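2,3-dihydroxy-2,3-dihydrophenylpropionate dehydrogenase (Pseudomonas sp. MC1, PDB 5XTF) oxidises the cis-dihydrodiol of naphthalene to 1,2-dihydroxynaphthalene with NAD(+), as a tetrameric short-chain dehydrogenase of aromatic hydrocarbon catabolism. Local coordinates at residues Asn65-Lys68 with Asp69-Ile73; Glu127-Asp130 with Ile131-Ser135. All blocks are in the same frame, centred on the assembly; numbering follows the deposited sequence.

Contact 1: residues Asn65-Lys68 with Asp69-Ile73; sequences NEFK and DALEI
A type II' beta turn from Phe67 to Ala70 links helix 57-67 to strand 72-75, the alpha-to-beta junction of a beta-alpha-beta unit in the Rossmann fold. Its closing bond runs from Ala70 N to Phe67 O (3.1 Å); the N-H points almost straight at the oxygen (163°), though the donor is tilted 27° from the carbonyl plane. Lys68, with positive phi, is the first residue past the helix to leave helical geometry and takes the first corner of the turn that reverses the chain. A water spans the next step, donating to Lys68 O at 2.8 Å and accepting from Leu71 N at 2.9 Å, and thereby ties the turn to the residue just ahead of the strand.

The apolar part of the contact is Phe67 against Leu71. Leu71 CD1 reaches Phe67 CD2 at 3.7 Å, approaching the ring obliquely, while Leu71 CG lies 3.8 Å from Phe67 CB. With CG anti to its carbonyl carbon (chi1 -63°), Phe67 carries its ring to this side of the turn, and Glu66 CG rests 3.6 Å above one ring face, offset toward the rim.

Helix 34-46 packs on the same pair, through Val40 and Lys44 on Phe67 and through Lys44 on Leu71. Leu71 also touches Val50 of strand 49-54, and Arg94 of helix 81-95 donates to the backbone oxygens of Asp69 and Leu71.

Contact 2: residues Glu127-Asp130 with Ile131-Ser135; sequences EIFD and INVKS
Phe129 O receives two backbone N-H groups within helix 118-150: Lys134 N at 2.7 Å, with an N-H...O angle of 178°, and Val133 N through a weak bond. The i to i+5 bond from Lys134 N, followed by Ser135 N to Asp130 O (2.8 Å), marks the wider pi-type turn at 131-134. One step earlier the spacing is still alpha-helical, with Asn132 N bonded to Ile128 O. Ser135 OG turns back to donate to Ile131 O at 2.8 Å; its chi1 of 78°, between the backbone N and the carbonyl carbon, brings the hydroxyl within range of that oxygen.

Among the side chains, Phe129 and Val133 run side by side, with Val133 CG2 meeting ring atom CD2 of Phe129 obliquely at 4.0 Å. Asp130 and Lys134 are likewise alongside, but OD1 of Asp130 touches the aliphatic CD of Lys134 (3.7 Å) and remains 5.0 Å from its NZ. The extended lysine instead forms a salt bridge with Asp126 of the second subunit.

Asn132 crosses Ile128, its ND2 lying 3.6 Å from Ile128 CG2. Its amide is held from both ends: OD1 accepts from Ile107 N, and ND2 donates to Ser175 OG on helix 170-190. Replacing Asn132 by alanine removes the amide and would probably leave both Ile107 N and Ser175 OG without these partners and weaken the tie between the two helices. Asn132 probably corresponds to the asparagine of the SDR catalytic tetrad, and its side chain lies about 4 Å from that of the NAD(+)-binding Lys176. The two-ended amide grip and the pi-type turn are thus consistent with a fixed amide and a backbone locally reshaped beside the active site.

Overall arrangement
Contact 1 precedes contact 2 along the chain, and both belong to one Rossmann-type domain built on a seven-stranded parallel sheet. Their centres are 28 Å apart and their nearest atoms about 16 Å, so they do not touch. Contact 1 leads into strand 72-75, the outermost strand at one end of the sheet within this chain, and lies at the surface, about 20 Å from the chain centre. Contact 2, about 12 Å from that centre, lies in helix 118-150, between strands 100-103 and 153-157 in sequence. The first therefore closes a peripheral beta-alpha-beta unit, whereas the second joins the cofactor-side interior to the interface with the second subunit.

Contact 1: residues Asn65-Lys68 with Asp69-Ile73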
loop_
_atom_site.group_PDB
_atom_site.type_symbol
_atom_site.label_atom_id
_atom_site.label_comp_id
_atom_site.label_asym_id
_atom_site.label_seq_id
_atom_site.Cartn_x
_atom_site.Cartn_y
_atom_site.Cartn_z
ATOM N N ASN B 65 14.780 40.371 1.535
ATOM C CA ASN B 65 13.793 41.400 1.238
ATOM C C ASN B 65 12.526 41.218 2.057
ATOM O O ASN B 65 11.850 42.198 2.374
ATOM C CB ASN B 65 13.424 41.383 -0.244
ATOM C CG ASN B 65 14.579 41.735 -1.145
ATOM O OD1 ASN B 65 15.652 42.132 -0.691
ATOM N ND2 ASN B 65 14.357 41.602 -2.442
ATOM N N GLU B 66 12.172 39.976 2.388
ATOM C CA GLU B 66 10.928 39.762 3.115
ATOM C C GLU B 66 11.148 39.725 4.618
ATOM O O GLU B 66 10.366 40.312 5.367
ATOM C CB GLU B 66 10.244 38.465 2.642
ATOM C CG GLU B 66 8.881 38.183 3.316
ATOM C CD GLU B 66 7.987 37.173 2.543
ATOM O OE1 GLU B 66 8.259 36.849 1.358
ATOM O OE2 GLU B 66 6.981 36.714 3.134
ATOM N N PHE B 67 12.213 39.076 5.080
ATOM C CA PHE B 67 12.366 38.806 6.501
ATOM C C PHE B 67 13.557 39.507 7.123
ATOM O O PHE B 67 13.832 39.276 8.310
ATOM C CB PHE B 67 12.493 37.298 6.753
ATOM C CG PHE B 67 11.283 36.517 6.347
ATOM C CD1 PHE B 67 10.158 36.510 7.145
ATOM C CD2 PHE B 67 11.269 35.797 5.170
ATOM C CE1 PHE B 67 9.033 35.806 6.775
ATOM C CE2 PHE B 67 10.149 35.086 4.796
ATOM C CZ PHE B 67 9.026 35.097 5.602
ATOM N N LYS B 68 14.279 40.332 6.359
ATOM C CA LYS B 68 15.427 41.074 6.867
ATOM C C LYS B 68 16.492 40.124 7.383
ATOM O O LYS B 68 17.127 39.410 6.605
ATOM C CB LYS B 68 15.001 42.055 7.972
ATOM C CG LYS B 68 14.134 43.179 7.449
ATOM C CD LYS B 68 13.306 43.851 8.532
ATOM C CE LYS B 68 12.321 44.845 7.915
ATOM N NZ LYS B 68 11.384 45.437 8.916
ATOM N N ASP B 69 16.699 40.114 8.697
ATOM C CA ASP B 69 17.709 39.264 9.315
ATOM C C ASP B 69 17.121 38.320 10.349
ATOM O O ASP B 69 17.881 37.724 11.126
ATOM C CB ASP B 69 18.800 40.125 9.953
ATOM C CG ASP B 69 19.950 40.365 9.017
ATOM O OD1 ASP B 69 20.279 39.433 8.240
ATOM O OD2 ASP B 69 20.509 41.484 9.049
ATOM N N ALA B 70 15.787 38.178 10.385
ATOM C CA ALA B 70 15.168 37.250 11.328
ATOM C C ALA B 70 15.543 35.793 11.031
ATOM O O ALA B 70 15.554 34.963 11.950
ATOM C CB ALA B 70 13.650 37.436 11.332
ATOM N N LEU B 71 15.870 35.466 9.777
ATOM C CA LEU B 71 16.218 34.099 9.417
ATOM C C LEU B 71 17.717 33.886 9.533
ATOM O O LEU B 71 18.515 34.825 9.533
ATOM C CB LEU B 71 15.779 33.758 7.992
ATOM C CG LEU B 71 14.333 34.074 7.638
ATOM C CD1 LEU B 71 14.057 33.678 6.212
ATOM C CD2 LEU B 71 13.369 33.392 8.594
ATOM N N GLU B 72 18.091 32.623 9.644
ATOM C CA GLU B 72 19.464 32.195 9.457
ATOM C C GLU B 72 19.493 31.497 8.110
ATOM O O GLU B 72 18.713 30.570 7.883
ATOM C CB GLU B 72 19.904 31.262 10.583
ATOM C CG GLU B 72 21.401 31.033 10.666
ATOM C CD GLU B 72 22.183 32.319 10.956
ATOM O OE1 GLU B 72 21.677 33.192 11.704
ATOM O OE2 GLU B 72 23.310 32.452 10.443
ATOM N N ILE B 73 20.349 31.958 7.209
ATOM C CA ILE B 73 20.342 31.504 5.824
ATOM C C ILE B 73 21.730 31.003 5.462
ATOM O O ILE B 73 22.733 31.655 5.761
ATOM C CB ILE B 73 19.889 32.617 4.860
ATOM C CG1 ILE B 73 18.491 33.113 5.242
ATOM C CG2 ILE B 73 19.928 32.134 3.406
ATOM C CD1 ILE B 73 18.014 34.336 4.459
HETATM O O HOH W 1 16.918 36.714 7.396
#

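Contact 2: residues Glu127-Asp130 with Ile131-Ser135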
loop_
_atom_site.group_PDB
_atom_site.type_symbol
_atom_site.label_atom_id
_atom_site.label_comp_id
_atom_site.label_asym_id
_atom_site.label_seq_id
_atom_site.Cartn_x
_atom_site.Cartn_y
_atom_site.Cartn_z
ATOM N N GLU B 127 22.226 12.315 -10.412
ATOM C CA GLU B 127 21.767 13.605 -9.921
ATOM C C GLU B 127 20.462 13.446 -9.145
ATOM O O GLU B 127 20.275 14.068 -8.093
ATOM C CB GLU B 127 21.623 14.587 -11.085
ATOM C CG GLU B 127 22.097 15.994 -10.766
ATOM C CD GLU B 127 22.164 16.904 -11.995
ATOM O OE1 GLU B 127 22.606 16.435 -13.072
ATOM O OE2 GLU B 127 21.771 18.092 -11.873
ATOM N N ILE B 128 19.576 12.564 -9.610
ATOM C CA ILE B 128 18.282 12.407 -8.954
ATOM C C ILE B 128 18.457 11.790 -7.575
ATOM O O ILE B 128 17.922 12.296 -6.578
ATOM C CB ILE B 128 17.330 11.581 -9.834
ATOM C CG1 ILE B 128 16.791 12.459 -10.956
ATOM C CG2 ILE B 128 16.176 11.024 -9.015
ATOM C CD1 ILE B 128 16.790 11.785 -12.261
ATOM N N PHE B 129 19.251 10.726 -7.482
ATOM C CA PHE B 129 19.362 10.044 -6.201
ATOM C C PHE B 129 20.246 10.799 -5.210
ATOM O O PHE B 129 19.994 10.739 -3.997
ATOM C CB PHE B 129 19.837 8.612 -6.423
ATOM C CG PHE B 129 18.711 7.680 -6.784
ATOM C CD1 PHE B 129 18.182 7.675 -8.061
ATOM C CD2 PHE B 129 18.146 6.843 -5.821
ATOM C CE1 PHE B 129 17.118 6.836 -8.380
ATOM C CE2 PHE B 129 17.081 6.005 -6.130
ATOM C CZ PHE B 129 16.573 5.997 -7.418
ATOM N N ASP B 130 21.256 11.536 -5.697
ATOM C CA ASP B 130 22.028 12.389 -4.801
ATOM C C ASP B 130 21.146 13.439 -4.136
ATOM O O ASP B 130 21.274 13.694 -2.931
ATOM C CB ASP B 130 23.176 13.061 -5.551
ATOM C CG ASP B 130 24.337 12.131 -5.773
ATOM O OD1 ASP B 130 24.427 11.143 -5.011
ATOM O OD2 ASP B 130 25.146 12.372 -6.704
ATOM N N ILE B 131 20.230 14.040 -4.891
ATOM C CA ILE B 131 19.431 15.150 -4.371
ATOM C C ILE B 131 18.174 14.664 -3.671
ATOM O O ILE B 131 17.847 15.120 -2.571
ATOM C CB ILE B 131 19.067 16.125 -5.506
ATOM C CG1 ILE B 131 20.310 16.815 -6.047
ATOM C CG2 ILE B 131 18.064 17.144 -5.001
ATOM C CD1 ILE B 131 20.031 17.633 -7.296
ATOM N N ASN B 132 17.417 13.780 -4.320
ATOM C CA ASN B 132 16.125 13.370 -3.785
ATOM C C ASN B 132 16.233 12.332 -2.681
ATOM O O ASN B 132 15.254 12.136 -1.965
ATOM C CB ASN B 132 15.232 12.813 -4.890
ATOM C CG ASN B 132 14.907 13.837 -5.941
ATOM O OD1 ASN B 132 15.166 15.032 -5.769
ATOM N ND2 ASN B 132 14.322 13.385 -7.035
ATOM N N VAL B 133 17.383 11.680 -2.510
ATOM C CA VAL B 133 17.503 10.615 -1.521
ATOM C C VAL B 133 18.754 10.771 -0.672
ATOM O O VAL B 133 18.662 10.891 0.553
ATOM C CB VAL B 133 17.487 9.225 -2.181
ATOM C CG1 VAL B 133 17.556 8.134 -1.101
ATOM C CG2 VAL B 133 16.243 9.052 -3.064
ATOM N N LYS B 134 19.933 10.754 -1.300
ATOM C CA LYS B 134 21.161 10.763 -0.513
ATOM C C LYS B 134 21.257 12.015 0.361
ATOM O O LYS B 134 21.651 11.939 1.533
ATOM C CB LYS B 134 22.387 10.649 -1.418
ATOM C CG LYS B 134 23.586 10.189 -0.631
ATOM C CD LYS B 134 24.896 10.267 -1.400
ATOM C CE LYS B 134 26.032 9.757 -0.502
ATOM N NZ LYS B 134 27.341 9.640 -1.207
ATOM N N SER B 135 20.874 13.164 -0.170
ATOM C CA SER B 135 21.003 14.366 0.637
ATOM C C SER B 135 19.923 14.460 1.720
ATOM O O SER B 135 20.102 15.214 2.680
ATOM C CB SER B 135 20.999 15.607 -0.254
ATOM O OG SER B 135 19.677 15.899 -0.663
#